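Local coordinates for probable secreted solute-binding lipoprotein (PDB 3I3V) that probably binds a solute outside the cell and delivers it to a membrane transporter, at residues C[175-183]-C[352-360]. Residues are numbered along the deposited sequence; the frame is centred on the assembly and turned at random.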
loop_
_atom_site.group_PDB
_atom_site.type_symbol
_atom_site.label_atom_id
_atom_site.label_comp_id
_atom_site.label_asym_id
_atom_site.label_seq_id
_atom_site.Cartn_x
_atom_site.Cartn_y
_atom_site.Cartn_z
ATOM N N GLN C 175 30.308 29.541 -56.705
ATOM C CA GLN C 175 28.901 29.942 -56.714
ATOM C C GLN C 175 28.268 29.888 -55.322
ATOM O O GLN C 175 27.432 30.726 -54.995
ATOM C CB GLN C 175 28.103 29.104 -57.737
ATOM C CG GLN C 175 27.204 28.003 -57.180
ATOM C CD GLN C 175 25.780 28.466 -56.896
ATOM O OE1 GLN C 175 24.944 27.683 -56.447
ATOM N NE2 GLN C 175 25.502 29.735 -57.158
ATOM N N LYS C 176 28.676 28.925 -54.497
ATOM C CA LYS C 176 28.149 28.817 -53.134
ATOM C C LYS C 176 28.766 29.863 -52.179
ATOM O O LYS C 176 28.071 30.403 -51.307
ATOM C CB LYS C 176 28.402 27.417 -52.578
ATOM C CG LYS C 176 27.138 26.655 -52.183
ATOM C CD LYS C 176 26.287 26.267 -53.389
ATOM C CE LYS C 176 26.945 25.171 -54.192
ATOM N NZ LYS C 176 26.209 24.872 -55.454
ATOM N N LEU C 177 30.061 30.152 -52.340
ATOM C CA LEU C 177 30.738 31.123 -51.474
ATOM C C LEU C 177 30.227 32.535 -51.751
ATOM O O LEU C 177 30.032 33.320 -50.821
ATOM C CB LEU C 177 32.256 31.090 -51.686
ATOM C CG LEU C 177 33.171 31.307 -50.461
ATOM C CD1 LEU C 177 34.427 32.036 -50.914
ATOM C CD2 LEU C 177 32.476 32.110 -49.376
ATOM N N LEU C 178 30.006 32.852 -53.029
ATOM C CA LEU C 178 29.496 34.169 -53.427
ATOM C C LEU C 178 28.113 34.374 -52.825
ATOM O O LEU C 178 27.787 35.450 -52.322
ATOM C CB LEU C 178 29.375 34.269 -54.955
ATOM C CG LEU C 178 29.332 35.637 -55.667
ATOM C CD1 LEU C 178 28.279 35.567 -56.747
ATOM C CD2 LEU C 178 29.036 36.794 -54.711
ATOM N N ALA C 179 27.295 33.330 -52.890
ATOM C CA ALA C 179 25.940 33.383 -52.359
ATOM C C ALA C 179 25.956 33.505 -50.843
ATOM O O ALA C 179 25.078 34.131 -50.258
ATOM C CB ALA C 179 25.157 32.132 -52.785
ATOM N N GLN C 180 26.953 32.909 -50.202
ATOM C CA GLN C 180 27.059 32.989 -48.749
ATOM C C GLN C 180 27.462 34.407 -48.328
ATOM O O GLN C 180 26.896 34.983 -47.393
ATOM C CB GLN C 180 28.085 31.969 -48.236
ATOM C CG GLN C 180 28.702 32.351 -46.900
ATOM C CD GLN C 180 29.489 31.231 -46.264
ATOM O OE1 GLN C 180 29.831 30.235 -46.914
ATOM N NE2 GLN C 180 29.799 31.395 -44.983
ATOM N N ILE C 181 28.445 34.970 -49.028
ATOM C CA ILE C 181 28.911 36.317 -48.724
ATOM C C ILE C 181 27.767 37.303 -48.986
ATOM O O ILE C 181 27.492 38.171 -48.156
ATOM C CB ILE C 181 30.172 36.674 -49.567
ATOM C CG1 ILE C 181 31.292 35.661 -49.255
ATOM C CG2 ILE C 181 30.659 38.086 -49.233
ATOM C CD1 ILE C 181 32.527 35.751 -50.134
ATOM N N ILE C 182 27.085 37.166 -50.120
ATOM C CA ILE C 182 25.968 38.063 -50.405
ATOM C C ILE C 182 24.943 37.938 -49.273
ATOM O O ILE C 182 24.241 38.886 -48.945
ATOM C CB ILE C 182 25.285 37.725 -51.771
ATOM C CG1 ILE C 182 26.171 38.191 -52.929
ATOM C CG2 ILE C 182 23.885 38.366 -51.851
ATOM C CD1 ILE C 182 25.612 37.858 -54.294
ATOM N N GLN C 183 24.871 36.765 -48.660
ATOM C CA GLN C 183 23.918 36.553 -47.577
ATOM C C GLN C 183 24.333 37.204 -46.271
ATOM O O GLN C 183 23.710 36.975 -45.237
ATOM C CB GLN C 183 23.678 35.059 -47.349
ATOM C CG GLN C 183 22.673 34.445 -48.311
ATOM C CD GLN C 183 22.557 32.945 -48.138
ATOM O OE1 GLN C 183 23.278 32.180 -48.776
ATOM N NE2 GLN C 183 21.657 32.517 -47.257
ATOM N N SER C 352 26.981 32.019 -37.354
ATOM C CA SER C 352 25.598 32.089 -37.827
ATOM C C SER C 352 25.330 31.291 -39.101
ATOM O O SER C 352 26.133 31.291 -40.033
ATOM C CB SER C 352 25.194 33.546 -38.056
ATOM O OG SER C 352 25.250 34.280 -36.845
ATOM N N GLN C 353 24.179 30.625 -39.133
ATOM C CA GLN C 353 23.780 29.811 -40.278
ATOM C C GLN C 353 23.232 30.627 -41.427
ATOM O O GLN C 353 22.405 31.514 -41.217
ATOM C CB GLN C 353 22.661 28.835 -39.904
ATOM C CG GLN C 353 22.977 27.735 -38.932
ATOM C CD GLN C 353 21.767 26.846 -38.708
ATOM O OE1 GLN C 353 21.198 26.300 -39.659
ATOM N NE2 GLN C 353 21.364 26.699 -37.451
ATOM N N VAL C 354 23.683 30.319 -42.639
ATOM C CA VAL C 354 23.143 30.963 -43.827
ATOM C C VAL C 354 22.655 29.817 -44.705
ATOM O O VAL C 354 22.955 28.653 -44.447
ATOM C CB VAL C 354 24.167 31.839 -44.575
ATOM C CG1 VAL C 354 24.558 33.009 -43.693
ATOM C CG2 VAL C 354 25.378 31.020 -44.985
ATOM N N LEU C 355 21.914 30.131 -45.751
ATOM C CA LEU C 355 21.361 29.069 -46.559
ATOM C C LEU C 355 22.123 28.569 -47.787
ATOM O O LEU C 355 22.966 29.271 -48.359
ATOM C CB LEU C 355 19.918 29.465 -46.908
ATOM C CG LEU C 355 19.296 29.452 -48.294
ATOM C CD1 LEU C 355 17.837 29.851 -48.155
ATOM C CD2 LEU C 355 20.014 30.429 -49.211
ATOM N N LEU C 356 21.841 27.315 -48.140
ATOM C CA LEU C 356 22.414 26.666 -49.313
ATOM C C LEU C 356 21.353 26.860 -50.403
ATOM O O LEU C 356 20.284 26.265 -50.348
ATOM C CB LEU C 356 22.629 25.173 -49.065
ATOM C CG LEU C 356 23.074 24.431 -50.338
ATOM C CD1 LEU C 356 24.396 25.000 -50.797
ATOM C CD2 LEU C 356 23.195 22.933 -50.090
ATOM N N PRO C 357 21.645 27.688 -51.414
ATOM C CA PRO C 357 20.726 27.990 -52.520
ATOM C C PRO C 357 20.172 26.832 -53.357
ATOM O O PRO C 357 19.046 26.901 -53.840
ATOM C CB PRO C 357 21.531 28.968 -53.377
ATOM C CG PRO C 357 22.492 29.589 -52.391
ATOM C CD PRO C 357 22.922 28.394 -51.599
ATOM N N ASP C 358 20.968 25.782 -53.523
ATOM C CA ASP C 358 20.612 24.624 -54.343
ATOM C C ASP C 358 19.141 24.252 -54.519
ATOM O O ASP C 358 18.632 24.233 -55.638
ATOM C CB ASP C 358 21.386 23.413 -53.849
ATOM C CG ASP C 358 22.871 23.564 -54.064
ATOM O OD1 ASP C 358 23.359 24.704 -53.974
ATOM O OD2 ASP C 358 23.548 22.549 -54.315
ATOM N N VAL C 359 18.464 23.952 -53.420
ATOM C CA VAL C 359 17.065 23.548 -53.474
ATOM C C VAL C 359 16.139 24.583 -54.094
ATOM O O VAL C 359 15.137 24.223 -54.703
ATOM C CB VAL C 359 16.515 23.240 -52.059
ATOM C CG1 VAL C 359 15.515 22.091 -52.131
ATOM C CG2 VAL C 359 17.658 22.932 -51.101
ATOM N N TYR C 360 16.473 25.862 -53.944
ATOM C CA TYR C 360 15.623 26.942 -54.440
ATOM C C TYR C 360 15.923 27.492 -55.828
ATOM O O TYR C 360 15.081 28.164 -56.423
ATOM C CB TYR C 360 15.629 28.099 -53.438
ATOM C CG TYR C 360 15.548 27.651 -51.996
ATOM C CD1 TYR C 360 16.703 27.338 -51.280
ATOM C CD2 TYR C 360 14.315 27.504 -51.358
ATOM C CE1 TYR C 360 16.636 26.887 -49.958
ATOM C CE2 TYR C 360 14.232 27.052 -50.039
ATOM C CZ TYR C 360 15.399 26.745 -49.343
ATOM O OH TYR C 360 15.318 26.299 -48.038
#
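K176 lies nearest L356 and Q180 nearest V354 where the last turns of helix 172-182 run beside the chain leaving strand 352-354, the paired CA atoms 7.2 Å and 6.6 Å apart and the two backbones running in opposite senses. The lysine carries the polar part of the contact. Its chain bends at chi2 (69°) and again at chi3 (71°), curling over L356, whose CD1 presses against K176 CD at 3.4 Å, a tight fit. The ammonium then reaches D358: K176 NZ to OD1 of D358 is 3.2 Å, a salt bridge on the syn side of the carboxylate, 19° out of its plane. The same nitrogen donates to OE1 of Q175 in the amide plane, so the ammonium is held between the D358 carboxylate and the Q175 amide. One turn on, the methyl of A179 meets the P357 ring, CB to CG 3.7 Å. Beyond it, CG of Q180 touches V354 CG2 from across, while its amide NE2 is bonded to T280. Q183, just past the helix, supplies much of the cover at this end, against V354 CB and L355. Strand 352-354 joins parallel strand 280-284 in the larger mixed sheet, and helix and strand exit pack together, largely buried, within one lobe of the two-lobed periplasmic-binding-protein fold.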